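Local structure of salmonella typhimurium DB7155 bacteriophage DET7 tailspike (2V5I) at residues Lys259-Ser264 with Gly268-Tyr273; Leu275-Ser280 with Phe290-Asp295; Glu239-Gly244 with Pro319-Val324; Tyr178-Arg181 with His185-Val188. The protein binds the O-antigen of its Salmonella host as the receptor-binding tailspike of phage Det7 and probably hydrolyses that polysaccharide, as its P22 relative does. All coordinates share one frame; numbering follows the deposited sequence.

All four contacts lie along the right-handed parallel beta-helix, and they differ in burial and polarity. Interactions 2 and 4 are apolar and buried, each joining a strand of one helix face to a strand of another across the core, with no hydrogen bond between the segments. Interaction 1 is also mostly buried but polar: a hairpin-like excursion leaving strand 258-260, tied by one backbone bond and two waters. Interaction 3 is partly buried and links a loop, through a histidine, to the turn and start of strand 323-330. Interactions 1 and 2 share a border at the Arg271-Asp295 salt bridge, while interactions 2 and 3 meet where strands 276-278 and 323-330 run side by side.

Interaction 1 (Lys259-Ser264 with Gly268-Tyr273); sequences KTYQGS and GTARNY
This is a polar hairpin-like contact, in which residues 259-264 leave strand 258-260 of the parallel beta-helix and residues 268-273 return beside them, the two directions 166° apart. Ser264 and Thr269 form an antiparallel non-hydrogen-bonded pair, and beside it Ala270 N donates to Gly263 O at 2.8 Å, in the carbonyl plane and nearly straight (163°). With CG beside the backbone N (chi1 -60°) and the chain extended to NE, the guanidinium of Arg271 lies along Gly263, whose oxygen is over one face and whose CA sits 3.6 Å above the plane. NH1 of Arg271 reaches Thr269 OG1 at 3.1 Å in the guanidinium plane, and Arg271 N bonds the same hydroxyl in an ST turn. Arg271 NE makes a salt bridge with Asp295, and Thr269 OG1 also bonds Asp307. Apolar contact is slight, Tyr261 CB meeting Ala270 CB at 3.9 Å. Water 1 joins Tyr261 O (2.7 Å) to Asn272 ND2, an amide also bonded to Phe232 and Asn235. Water 2 links Ser264 OG, also bonded to Glu301, with Arg271 NH1 (2.9 Å). Several bonds therefore fix the guanidinium's rotation, and Asp295 would probably balance part of its charge.

Interaction 2 (Leu275-Ser280 with Phe290-Asp295); sequences LQFRDS and FDLGSD
Phe277, Ser280, Phe290 and Leu292 meet in the interior of the parallel beta-helix, where strands 276-278 and 290-291 belong to different faces of the solenoid. The nearest CA atoms, of Phe277 and Phe290, are 8.6 Å apart, so the gap is bridged mainly by side chains.

The CH-pi contact is centred on the ring. Leu292 CD2 stands 3.8 Å from the centroid of the Phe277 ring, only 6° off the normal, and is almost equally distant from all six ring carbons. The other methyl, CD1, reaches the rim at CD2 of Phe277. In Phe277, chi1 of -65° directs the ring inward and chi2 of -85° turns its face to Leu292.

Aromatic and apolar packing continues beside it. Phe277 CD1 approaches Phe290 CD2 at 4.3 Å, lying at the edge of the Phe290 ring. Phe290 also packs on Ile327 and Val329, while Phe277 rests on Val245, so neighbouring coils extend the core in both directions along the solenoid.

The polar groups of Gln276 and Arg278 pair with each other on the side away from Phe290. Arg278 grips Gln276 OE1 side-on, with NE at 2.7 Å and NH2 at 3.0 Å, both in the guanidinium plane. Ser280 OG donates to Arg278 O at 2.9 Å from above the carbonyl plane and also bonds Val248 N. Arg278 packs on Val281 of the second subunit as well.

At the far end of the Phe290 ring, CZ lies 3.9 Å from Ser280 CB and 3.9 Å from Ser280 O, the oxygen approaching the ring edge near its plane.

Interaction 3 (Glu239-Gly244 with Pro319-Val324); sequences ESHNGG and PNNHLV
His241 carries the contact, its imidazole reaching across from the loop of residues 239-244 to the backbone of Asn321. NE2 donates to Asn321 O at 2.7 Å, with the acceptor close to the ring plane; the donor lies nearly along the C=O axis, although the N-H itself is bent to 141°. At the other ring nitrogen, ND1 donates to Glu239 O at 3.0 Å. That donor sits above the Glu239 carbonyl plane, yet the oxygen stays close to the plane of the imidazole. Two carbonyls thus hold the ring from its edge and fix its rotation.

Asn321 contributes its side chain as well. Its amide stands almost perpendicular to the imidazole, the planes 84° apart, and ND2 lies 3.5 Å from His241 CE1. With CG anti to the backbone N (chi1 -157°), the amide is set beside the carbonyl that His241 uses; ND2 has a weak hydrogen bond to Asn274.

Both segments run from a loop into a strand of the parallel beta-helix, 244-246 and 323-330, with strand 276-278 running between them. Leu323, at the start of the second of these strands, meets the ring obliquely through CB, 3.9 Å from His241 CD2. Leu323 also packs on Leu328 of the second subunit.

Interaction 4 (Tyr178-Arg181 with His185-Val188); sequences YLFR and HCKV
The hydrophobic core of the parallel beta-helix is filled here by Phe180, which projects from strand 176-181 toward Cys186 and Val188 on the next stretch of chain. The nearest CA atoms, of Phe180 and Cys186, are 8.2 Å apart, and no hydrogen bond joins the segments.

The ring touches its two partners with different atoms. Both come from the same side of the ring plane and both obliquely, Val188 CG2 at the CE1 rim and Cys186 CB at the CE2 rim. CE1 meets Val188 CG2 at 3.5 Å, and the same methyl lies 3.9 Å from CZ. CE2 approaches Cys186 CB at 3.7 Å, with CD2 only slightly farther away.

Successive strands here lie on different faces of the solenoid: after strand 176-181 the chain turns, and Cys186, just before strand 187-196, and Val188 within it face back toward Phe180. Phe180 also stacks with Phe204 of the following coil and touches Ile160 of the preceding one, so its ring belongs to a row of apolar residues along the helix axis.

Cys186 adds a sulfur-aromatic contact: SG is 5.1 Å from the Phe180 centroid and 60° off the ring normal. With SG anti to the carbonyl carbon (chi1 -67°), the thiol lies 4.2 Å from CD2 and CE2 of Phe180. For Val188 the corresponding branch is CG2, likewise anti to its carbonyl carbon. Lys187, between them, points away and forms a salt bridge with Asp192 of the second subunit.

Interaction 1 (Lys259-Ser264 with Gly268-Tyr273)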
loop_
_atom_site.group_PDB
_atom_site.type_symbol
_atom_site.label_atom_id
_atom_site.label_comp_id
_atom_site.label_asym_id
_atom_site.label_seq_id
_atom_site.Cartn_x
_atom_site.Cartn_y
_atom_site.Cartn_z
ATOM N N LYS A 259 -1.945 -7.054 -20.194
ATOM C CA LYS A 259 -3.200 -7.115 -20.988
ATOM C C LYS A 259 -3.940 -8.429 -20.836
ATOM O O LYS A 259 -3.346 -9.492 -21.015
ATOM C CB LYS A 259 -2.862 -6.868 -22.456
ATOM C CG LYS A 259 -4.035 -6.914 -23.476
ATOM C CD LYS A 259 -3.504 -6.988 -24.891
ATOM C CE LYS A 259 -4.593 -7.039 -25.917
ATOM N NZ LYS A 259 -3.944 -6.936 -27.287
ATOM N N THR A 260 -5.235 -8.307 -20.519
ATOM C CA THR A 260 -6.159 -9.410 -20.706
ATOM C C THR A 260 -6.863 -9.225 -22.058
ATOM O O THR A 260 -7.534 -8.222 -22.272
ATOM C CB THR A 260 -7.215 -9.428 -19.545
ATOM O OG1 THR A 260 -7.858 -8.180 -19.410
ATOM C CG2 THR A 260 -6.547 -9.740 -18.223
ATOM N N TYR A 261 -6.699 -10.214 -22.943
ATOM C CA TYR A 261 -7.274 -10.018 -24.293
ATOM C C TYR A 261 -8.747 -9.833 -24.243
ATOM O O TYR A 261 -9.457 -10.429 -23.386
ATOM C CB TYR A 261 -7.014 -11.231 -25.205
ATOM C CG TYR A 261 -5.979 -11.004 -26.231
ATOM C CD1 TYR A 261 -4.654 -11.011 -25.862
ATOM C CD2 TYR A 261 -6.313 -10.837 -27.546
ATOM C CE1 TYR A 261 -3.666 -10.843 -26.781
ATOM C CE2 TYR A 261 -5.314 -10.653 -28.513
ATOM C CZ TYR A 261 -4.005 -10.659 -28.111
ATOM O OH TYR A 261 -2.961 -10.490 -29.007
ATOM N N GLN A 262 -9.245 -9.006 -25.174
ATOM C CA GLN A 262 -10.644 -8.723 -25.318
ATOM C C GLN A 262 -11.202 -9.423 -26.539
ATOM O O GLN A 262 -10.517 -9.559 -27.568
ATOM C CB GLN A 262 -10.908 -7.226 -25.470
ATOM C CG GLN A 262 -10.760 -6.506 -24.184
ATOM C CD GLN A 262 -9.701 -5.499 -24.163
ATOM O OE1 GLN A 262 -9.706 -4.604 -24.993
ATOM N NE2 GLN A 262 -8.771 -5.590 -23.174
ATOM N N GLY A 263 -12.443 -9.838 -26.445
ATOM C CA GLY A 263 -13.170 -10.382 -27.583
ATOM C C GLY A 263 -12.795 -11.795 -27.974
ATOM O O GLY A 263 -12.398 -12.623 -27.144
ATOM N N SER A 264 -12.751 -12.033 -29.285
ATOM C CA SER A 264 -12.514 -13.354 -29.888
ATOM C C SER A 264 -11.228 -13.378 -30.698
ATOM O O SER A 264 -10.795 -12.366 -31.220
ATOM C CB SER A 264 -13.657 -13.683 -30.860
ATOM O OG SER A 264 -14.865 -13.823 -30.188
ATOM N N GLY A 268 -13.434 -17.876 -31.421
ATOM C CA GLY A 268 -13.831 -18.265 -30.036
ATOM C C GLY A 268 -13.187 -17.273 -29.059
ATOM O O GLY A 268 -12.323 -16.494 -29.416
ATOM N N THR A 269 -13.695 -17.273 -27.847
ATOM C CA THR A 269 -13.319 -16.235 -26.909
ATOM C C THR A 269 -11.834 -16.291 -26.550
ATOM O O THR A 269 -11.259 -17.358 -26.433
ATOM C CB THR A 269 -14.152 -16.358 -25.598
ATOM O OG1 THR A 269 -13.957 -15.189 -24.804
ATOM C CG2 THR A 269 -13.791 -17.569 -24.750
ATOM N N ALA A 270 -11.258 -15.098 -26.328
ATOM C CA ALA A 270 -9.881 -14.919 -25.845
ATOM C C ALA A 270 -9.863 -14.248 -24.461
ATOM O O ALA A 270 -8.801 -13.890 -23.943
ATOM C CB ALA A 270 -9.099 -14.059 -26.812
ATOM N N ARG A 271 -11.042 -14.153 -23.831
ATOM C CA ARG A 271 -11.241 -13.431 -22.619
ATOM C C ARG A 271 -10.637 -14.175 -21.392
ATOM O O ARG A 271 -10.267 -15.334 -21.496
ATOM C CB ARG A 271 -12.710 -13.104 -22.377
ATOM C CG ARG A 271 -13.346 -12.233 -23.481
ATOM C CD ARG A 271 -14.816 -12.143 -23.240
ATOM N NE ARG A 271 -15.504 -11.264 -24.169
ATOM C CZ ARG A 271 -15.875 -11.611 -25.399
ATOM N NH1 ARG A 271 -15.656 -12.850 -25.858
ATOM N NH2 ARG A 271 -16.504 -10.713 -26.177
ATOM N N ASN A 272 -10.611 -13.487 -20.236
ATOM C CA ASN A 272 -9.922 -14.015 -19.062
ATOM C C ASN A 272 -10.757 -13.665 -17.822
ATOM O O ASN A 272 -11.383 -12.612 -17.768
ATOM C CB ASN A 272 -8.554 -13.387 -18.922
ATOM C CG ASN A 272 -7.720 -13.611 -20.143
ATOM O OD1 ASN A 272 -7.068 -14.632 -20.263
ATOM N ND2 ASN A 272 -7.800 -12.664 -21.088
ATOM N N TYR A 273 -10.604 -14.486 -16.785
ATOM C CA TYR A 273 -11.355 -14.318 -15.543
ATOM C C TYR A 273 -10.445 -14.659 -14.340
ATOM O O TYR A 273 -9.613 -15.534 -14.472
ATOM C CB TYR A 273 -12.516 -15.290 -15.511
ATOM C CG TYR A 273 -13.650 -15.010 -16.502
ATOM C CD1 TYR A 273 -13.572 -15.481 -17.789
ATOM C CD2 TYR A 273 -14.749 -14.306 -16.099
ATOM C CE1 TYR A 273 -14.631 -15.222 -18.722
ATOM C CE2 TYR A 273 -15.776 -14.030 -16.976
ATOM C CZ TYR A 273 -15.706 -14.535 -18.280
ATOM O OH TYR A 273 -16.733 -14.235 -19.141
HETATM O O HOH W 1 -10.154 -10.646 -20.837
HETATM O O HOH W 2 -16.197 -14.751 -27.928
#

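Interaction 2 (Leu275-Ser280 with Phe290-Asp295)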
loop_
_atom_site.group_PDB
_atom_site.type_symbol
_atom_site.label_atom_id
_atom_site.label_comp_id
_atom_site.label_asym_id
_atom_site.label_seq_id
_atom_site.Cartn_x
_atom_site.Cartn_y
_atom_site.Cartn_z
ATOM N N LEU A 275 -7.928 -13.477 -12.495
ATOM C CA LEU A 275 -6.458 -13.417 -12.520
ATOM C C LEU A 275 -6.002 -12.357 -11.510
ATOM O O LEU A 275 -6.771 -11.453 -11.172
ATOM C CB LEU A 275 -5.915 -13.038 -13.931
ATOM C CG LEU A 275 -6.238 -14.117 -15.007
ATOM C CD1 LEU A 275 -5.631 -13.574 -16.301
ATOM C CD2 LEU A 275 -5.662 -15.464 -14.653
ATOM N N GLN A 276 -4.784 -12.516 -10.995
ATOM C CA GLN A 276 -4.153 -11.472 -10.168
ATOM C C GLN A 276 -3.357 -10.469 -10.945
ATOM O O GLN A 276 -2.649 -10.830 -11.900
ATOM C CB GLN A 276 -3.182 -12.168 -9.202
ATOM C CG GLN A 276 -3.848 -13.117 -8.227
ATOM C CD GLN A 276 -2.818 -13.709 -7.320
ATOM O OE1 GLN A 276 -2.204 -12.945 -6.559
ATOM N NE2 GLN A 276 -2.571 -15.024 -7.409
ATOM N N PHE A 277 -3.416 -9.202 -10.520
ATOM C CA PHE A 277 -2.542 -8.149 -11.021
ATOM C C PHE A 277 -2.121 -7.378 -9.780
ATOM O O PHE A 277 -2.914 -6.571 -9.252
ATOM C CB PHE A 277 -3.237 -7.270 -12.060
ATOM C CG PHE A 277 -3.573 -8.025 -13.288
ATOM C CD1 PHE A 277 -2.629 -8.168 -14.281
ATOM C CD2 PHE A 277 -4.829 -8.632 -13.447
ATOM C CE1 PHE A 277 -2.935 -8.954 -15.417
ATOM C CE2 PHE A 277 -5.085 -9.418 -14.549
ATOM C CZ PHE A 277 -4.131 -9.578 -15.512
ATOM N N ARG A 278 -0.960 -7.776 -9.205
ATOM C CA ARG A 278 -0.562 -7.277 -7.882
ATOM C C ARG A 278 0.924 -6.942 -7.809
ATOM O O ARG A 278 1.752 -7.563 -8.462
ATOM C CB ARG A 278 -0.862 -8.296 -6.759
ATOM C CG ARG A 278 -2.321 -8.665 -6.599
ATOM C CD ARG A 278 -2.570 -9.363 -5.257
ATOM N NE ARG A 278 -1.836 -10.616 -5.193
ATOM C CZ ARG A 278 -0.768 -10.893 -4.431
ATOM N NH1 ARG A 278 -0.256 -9.989 -3.588
ATOM N NH2 ARG A 278 -0.163 -12.079 -4.522
ATOM N N ASP A 279 1.237 -5.891 -7.057
ATOM C CA ASP A 279 2.618 -5.521 -6.769
ATOM C C ASP A 279 3.429 -5.285 -8.056
ATOM O O ASP A 279 4.622 -5.566 -8.109
ATOM C CB ASP A 279 3.305 -6.598 -5.906
ATOM C CG ASP A 279 2.616 -6.918 -4.583
ATOM O OD1 ASP A 279 1.736 -6.187 -4.077
ATOM O OD2 ASP A 279 3.045 -7.966 -3.997
ATOM N N SER A 280 2.772 -4.716 -9.070
ATOM C CA SER A 280 3.380 -4.586 -10.407
ATOM C C SER A 280 3.350 -3.139 -10.905
ATOM O O SER A 280 2.658 -2.295 -10.371
ATOM C CB SER A 280 2.712 -5.518 -11.395
ATOM O OG SER A 280 2.883 -6.866 -11.018
ATOM N N PHE A 290 -2.135 -0.979 -17.394
ATOM C CA PHE A 290 -2.845 -2.266 -17.275
ATOM C C PHE A 290 -4.156 -2.149 -18.076
ATOM O O PHE A 290 -4.944 -1.229 -17.818
ATOM C CB PHE A 290 -3.196 -2.529 -15.806
ATOM C CG PHE A 290 -2.004 -2.776 -14.928
ATOM C CD1 PHE A 290 -1.186 -1.695 -14.509
ATOM C CD2 PHE A 290 -1.677 -4.019 -14.475
ATOM C CE1 PHE A 290 -0.097 -1.932 -13.710
ATOM C CE2 PHE A 290 -0.547 -4.239 -13.632
ATOM C CZ PHE A 290 0.226 -3.178 -13.304
ATOM N N ASP A 291 -4.339 -3.034 -19.070
ATOM C CA ASP A 291 -5.554 -3.095 -19.916
ATOM C C ASP A 291 -6.291 -4.370 -19.557
ATOM O O ASP A 291 -5.993 -5.423 -20.090
ATOM C CB ASP A 291 -5.159 -3.141 -21.404
ATOM C CG ASP A 291 -6.347 -3.256 -22.353
ATOM O OD1 ASP A 291 -7.521 -3.211 -21.910
ATOM O OD2 ASP A 291 -6.073 -3.435 -23.563
ATOM N N LEU A 292 -7.245 -4.245 -18.622
ATOM C CA LEU A 292 -7.899 -5.383 -18.001
ATOM C C LEU A 292 -9.358 -5.660 -18.383
ATOM O O LEU A 292 -10.049 -6.441 -17.728
ATOM C CB LEU A 292 -7.752 -5.335 -16.464
ATOM C CG LEU A 292 -6.329 -5.041 -15.938
ATOM C CD1 LEU A 292 -6.313 -5.023 -14.428
ATOM C CD2 LEU A 292 -5.335 -6.021 -16.484
ATOM N N GLY A 293 -9.791 -5.033 -19.446
ATOM C CA GLY A 293 -11.127 -5.236 -19.944
ATOM C C GLY A 293 -11.328 -6.578 -20.597
ATOM O O GLY A 293 -10.387 -7.235 -20.972
ATOM N N SER A 294 -12.590 -6.956 -20.816
ATOM C CA SER A 294 -12.927 -8.219 -21.428
ATOM C C SER A 294 -13.601 -8.063 -22.802
ATOM O O SER A 294 -13.482 -8.937 -23.654
ATOM C CB SER A 294 -13.927 -8.923 -20.526
ATOM O OG SER A 294 -13.339 -9.311 -19.285
ATOM N N ASP A 295 -14.375 -6.995 -22.971
ATOM C CA ASP A 295 -15.116 -6.779 -24.184
ATOM C C ASP A 295 -14.523 -5.646 -25.024
ATOM O O ASP A 295 -14.227 -4.580 -24.485
ATOM C CB ASP A 295 -16.625 -6.536 -23.870
ATOM C CG ASP A 295 -17.361 -7.753 -23.400
ATOM O OD1 ASP A 295 -17.206 -8.874 -23.959
ATOM O OD2 ASP A 295 -18.141 -7.610 -22.384
#

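Interaction 3 (Glu239-Gly244 with Pro319-Val324)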
loop_
_atom_site.group_PDB
_atom_site.type_symbol
_atom_site.label_atom_id
_atom_site.label_comp_id
_atom_site.label_asym_id
_atom_site.label_seq_id
_atom_site.Cartn_x
_atom_site.Cartn_y
_atom_site.Cartn_z
ATOM N N GLU A 239 -12.047 -19.654 -8.656
ATOM C CA GLU A 239 -12.306 -18.931 -7.447
ATOM C C GLU A 239 -11.022 -18.714 -6.639
ATOM O O GLU A 239 -10.898 -17.699 -5.926
ATOM C CB GLU A 239 -13.356 -19.634 -6.597
ATOM C CG GLU A 239 -14.781 -19.349 -7.075
ATOM C CD GLU A 239 -15.359 -20.476 -7.860
ATOM O OE1 GLU A 239 -14.626 -21.468 -8.115
ATOM O OE2 GLU A 239 -16.559 -20.365 -8.228
ATOM N N SER A 240 -10.018 -19.559 -6.851
ATOM C CA SER A 240 -8.741 -19.375 -6.112
ATOM C C SER A 240 -7.871 -18.217 -6.639
ATOM O O SER A 240 -6.851 -17.876 -6.040
ATOM C CB SER A 240 -7.918 -20.662 -6.136
ATOM O OG SER A 240 -7.476 -20.916 -7.462
ATOM N N HIS A 241 -8.258 -17.622 -7.762
ATOM C CA HIS A 241 -7.434 -16.593 -8.451
ATOM C C HIS A 241 -6.007 -17.072 -8.706
ATOM O O HIS A 241 -5.038 -16.353 -8.451
ATOM C CB HIS A 241 -7.509 -15.253 -7.696
ATOM C CG HIS A 241 -8.852 -14.613 -7.816
ATOM N ND1 HIS A 241 -9.969 -15.140 -7.185
ATOM C CD2 HIS A 241 -9.275 -13.554 -8.533
ATOM C CE1 HIS A 241 -11.030 -14.424 -7.530
ATOM N NE2 HIS A 241 -10.631 -13.439 -8.320
ATOM N N ASN A 242 -5.901 -18.289 -9.236
ATOM C CA ASN A 242 -4.606 -18.934 -9.447
ATOM C C ASN A 242 -4.068 -18.645 -10.840
ATOM O O ASN A 242 -4.242 -19.403 -11.750
ATOM C CB ASN A 242 -4.734 -20.441 -9.227
ATOM C CG ASN A 242 -3.410 -21.163 -9.103
ATOM O OD1 ASN A 242 -2.317 -20.584 -9.021
ATOM N ND2 ASN A 242 -3.524 -22.466 -9.067
ATOM N N GLY A 243 -3.519 -17.472 -11.008
ATOM C CA GLY A 243 -2.918 -17.047 -12.285
ATOM C C GLY A 243 -2.701 -15.540 -12.264
ATOM O O GLY A 243 -3.303 -14.849 -11.459
ATOM N N GLY A 244 -1.883 -15.035 -13.184
ATOM C CA GLY A 244 -1.674 -13.577 -13.336
ATOM C C GLY A 244 -0.269 -13.119 -13.233
ATOM O O GLY A 244 0.668 -13.811 -13.675
ATOM N N PRO A 319 -18.525 -10.622 -15.304
ATOM C CA PRO A 319 -17.946 -10.758 -13.932
ATOM C C PRO A 319 -16.509 -11.256 -13.957
ATOM O O PRO A 319 -16.189 -12.381 -13.549
ATOM C CB PRO A 319 -18.898 -11.752 -13.290
ATOM C CG PRO A 319 -19.230 -12.649 -14.383
ATOM C CD PRO A 319 -19.387 -11.773 -15.619
ATOM N N ASN A 320 -15.620 -10.413 -14.504
ATOM C CA ASN A 320 -14.251 -10.826 -14.743
ATOM C C ASN A 320 -13.486 -11.073 -13.485
ATOM O O ASN A 320 -12.593 -11.908 -13.454
ATOM C CB ASN A 320 -13.534 -9.939 -15.778
ATOM C CG ASN A 320 -13.819 -8.449 -15.621
ATOM O OD1 ASN A 320 -14.124 -7.978 -14.549
ATOM N ND2 ASN A 320 -13.732 -7.703 -16.733
ATOM N N ASN A 321 -13.831 -10.313 -12.446
ATOM C CA ASN A 321 -13.348 -10.544 -11.089
ATOM C C ASN A 321 -11.841 -10.702 -10.922
ATOM O O ASN A 321 -11.368 -11.593 -10.149
ATOM C CB ASN A 321 -14.047 -11.774 -10.484
ATOM C CG ASN A 321 -14.033 -11.736 -8.930
ATOM O OD1 ASN A 321 -13.907 -10.655 -8.304
ATOM N ND2 ASN A 321 -14.057 -12.902 -8.329
ATOM N N HIS A 322 -11.079 -9.842 -11.586
ATOM C CA HIS A 322 -9.643 -9.880 -11.325
ATOM C C HIS A 322 -9.309 -9.310 -9.944
ATOM O O HIS A 322 -10.000 -8.436 -9.440
ATOM C CB HIS A 322 -8.887 -9.144 -12.427
ATOM C CG HIS A 322 -9.141 -9.718 -13.786
ATOM N ND1 HIS A 322 -8.901 -11.038 -14.084
ATOM C CD2 HIS A 322 -9.634 -9.156 -14.942
ATOM C CE1 HIS A 322 -9.268 -11.289 -15.337
ATOM N NE2 HIS A 322 -9.690 -10.160 -15.885
ATOM N N LEU A 323 -8.238 -9.829 -9.337
ATOM C CA LEU A 323 -7.761 -9.358 -8.062
ATOM C C LEU A 323 -6.653 -8.329 -8.342
ATOM O O LEU A 323 -5.511 -8.684 -8.665
ATOM C CB LEU A 323 -7.235 -10.514 -7.206
ATOM C CG LEU A 323 -6.610 -10.159 -5.862
ATOM C CD1 LEU A 323 -7.538 -9.347 -5.004
ATOM C CD2 LEU A 323 -6.227 -11.472 -5.149
ATOM N N VAL A 324 -7.020 -7.056 -8.239
ATOM C CA VAL A 324 -6.166 -5.916 -8.598
ATOM C C VAL A 324 -5.844 -5.131 -7.353
ATOM O O VAL A 324 -6.755 -4.589 -6.718
ATOM C CB VAL A 324 -6.873 -4.972 -9.626
ATOM C CG1 VAL A 324 -5.981 -3.781 -9.989
ATOM C CG2 VAL A 324 -7.222 -5.743 -10.870
#

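Interaction 4 (Tyr178-Arg181 with His185-Val188)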
loop_
_atom_site.group_PDB
_atom_site.type_symbol
_atom_site.label_atom_id
_atom_site.label_comp_id
_atom_site.label_asym_id
_atom_site.label_seq_id
_atom_site.Cartn_x
_atom_site.Cartn_y
_atom_site.Cartn_z
ATOM N N TYR A 178 8.315 -15.026 -25.476
ATOM C CA TYR A 178 8.121 -16.275 -24.834
ATOM C C TYR A 178 6.632 -16.572 -24.882
ATOM O O TYR A 178 5.816 -15.771 -24.450
ATOM C CB TYR A 178 8.620 -16.175 -23.376
ATOM C CG TYR A 178 10.131 -16.065 -23.322
ATOM C CD1 TYR A 178 10.783 -14.808 -23.402
ATOM C CD2 TYR A 178 10.925 -17.211 -23.220
ATOM C CE1 TYR A 178 12.179 -14.742 -23.405
ATOM C CE2 TYR A 178 12.317 -17.138 -23.226
ATOM C CZ TYR A 178 12.926 -15.900 -23.287
ATOM O OH TYR A 178 14.314 -15.901 -23.266
ATOM N N LEU A 179 6.272 -17.712 -25.471
ATOM C CA LEU A 179 4.883 -18.024 -25.783
ATOM C C LEU A 179 4.590 -19.403 -25.254
ATOM O O LEU A 179 5.332 -20.328 -25.534
ATOM C CB LEU A 179 4.692 -18.005 -27.302
ATOM C CG LEU A 179 3.381 -18.571 -27.839
ATOM C CD1 LEU A 179 2.186 -17.832 -27.276
ATOM C CD2 LEU A 179 3.426 -18.496 -29.326
ATOM N N PHE A 180 3.551 -19.531 -24.423
ATOM C CA PHE A 180 3.082 -20.807 -23.921
ATOM C C PHE A 180 1.731 -21.080 -24.566
ATOM O O PHE A 180 0.770 -20.327 -24.322
ATOM C CB PHE A 180 2.919 -20.723 -22.406
ATOM C CG PHE A 180 4.232 -20.665 -21.655
ATOM C CD1 PHE A 180 4.899 -19.446 -21.506
ATOM C CD2 PHE A 180 4.746 -21.783 -21.081
ATOM C CE1 PHE A 180 6.123 -19.417 -20.837
ATOM C CE2 PHE A 180 5.894 -21.752 -20.371
ATOM C CZ PHE A 180 6.567 -20.575 -20.232
ATOM N N ARG A 181 1.601 -22.196 -25.303
ATOM C CA ARG A 181 0.362 -22.526 -25.995
ATOM C C ARG A 181 -0.245 -23.751 -25.299
ATOM O O ARG A 181 0.435 -24.787 -25.153
ATOM C CB ARG A 181 0.656 -22.929 -27.440
ATOM C CG ARG A 181 1.101 -21.828 -28.344
ATOM C CD ARG A 181 1.229 -22.425 -29.719
ATOM N NE ARG A 181 1.812 -21.515 -30.696
ATOM C CZ ARG A 181 1.104 -20.599 -31.354
ATOM N NH1 ARG A 181 -0.177 -20.419 -31.061
ATOM N NH2 ARG A 181 1.695 -19.810 -32.246
ATOM N N HIS A 185 -0.255 -24.189 -15.122
ATOM C CA HIS A 185 0.702 -24.152 -14.027
ATOM C C HIS A 185 2.132 -23.837 -14.439
ATOM O O HIS A 185 3.061 -24.322 -13.781
ATOM C CB HIS A 185 0.613 -25.469 -13.265
ATOM C CG HIS A 185 -0.696 -25.621 -12.576
ATOM N ND1 HIS A 185 -1.684 -26.462 -13.037
ATOM C CD2 HIS A 185 -1.224 -24.962 -11.515
ATOM C CE1 HIS A 185 -2.754 -26.334 -12.267
ATOM N NE2 HIS A 185 -2.499 -25.441 -11.336
ATOM N N CYS A 186 2.285 -23.007 -15.459
ATOM C CA CYS A 186 3.596 -22.597 -15.967
ATOM C C CYS A 186 3.916 -21.189 -15.462
ATOM O O CYS A 186 3.033 -20.379 -15.269
ATOM C CB CYS A 186 3.711 -22.684 -17.499
ATOM S SG CYS A 186 3.636 -24.435 -18.076
ATOM N N LYS A 187 5.192 -20.931 -15.209
ATOM C CA LYS A 187 5.583 -19.633 -14.662
ATOM C C LYS A 187 6.803 -19.070 -15.348
ATOM O O LYS A 187 7.717 -19.840 -15.687
ATOM C CB LYS A 187 5.839 -19.784 -13.180
ATOM C CG LYS A 187 4.624 -20.253 -12.345
ATOM C CD LYS A 187 4.977 -20.475 -10.893
ATOM C CE LYS A 187 3.978 -21.464 -10.186
ATOM N NZ LYS A 187 3.832 -22.920 -10.745
ATOM N N VAL A 188 6.855 -17.733 -15.464
ATOM C CA VAL A 188 8.004 -17.041 -15.980
ATOM C C VAL A 188 8.457 -16.129 -14.848
ATOM O O VAL A 188 7.753 -15.209 -14.471
ATOM C CB VAL A 188 7.687 -16.244 -17.263
ATOM C CG1 VAL A 188 8.926 -15.494 -17.750
ATOM C CG2 VAL A 188 7.182 -17.225 -18.352
#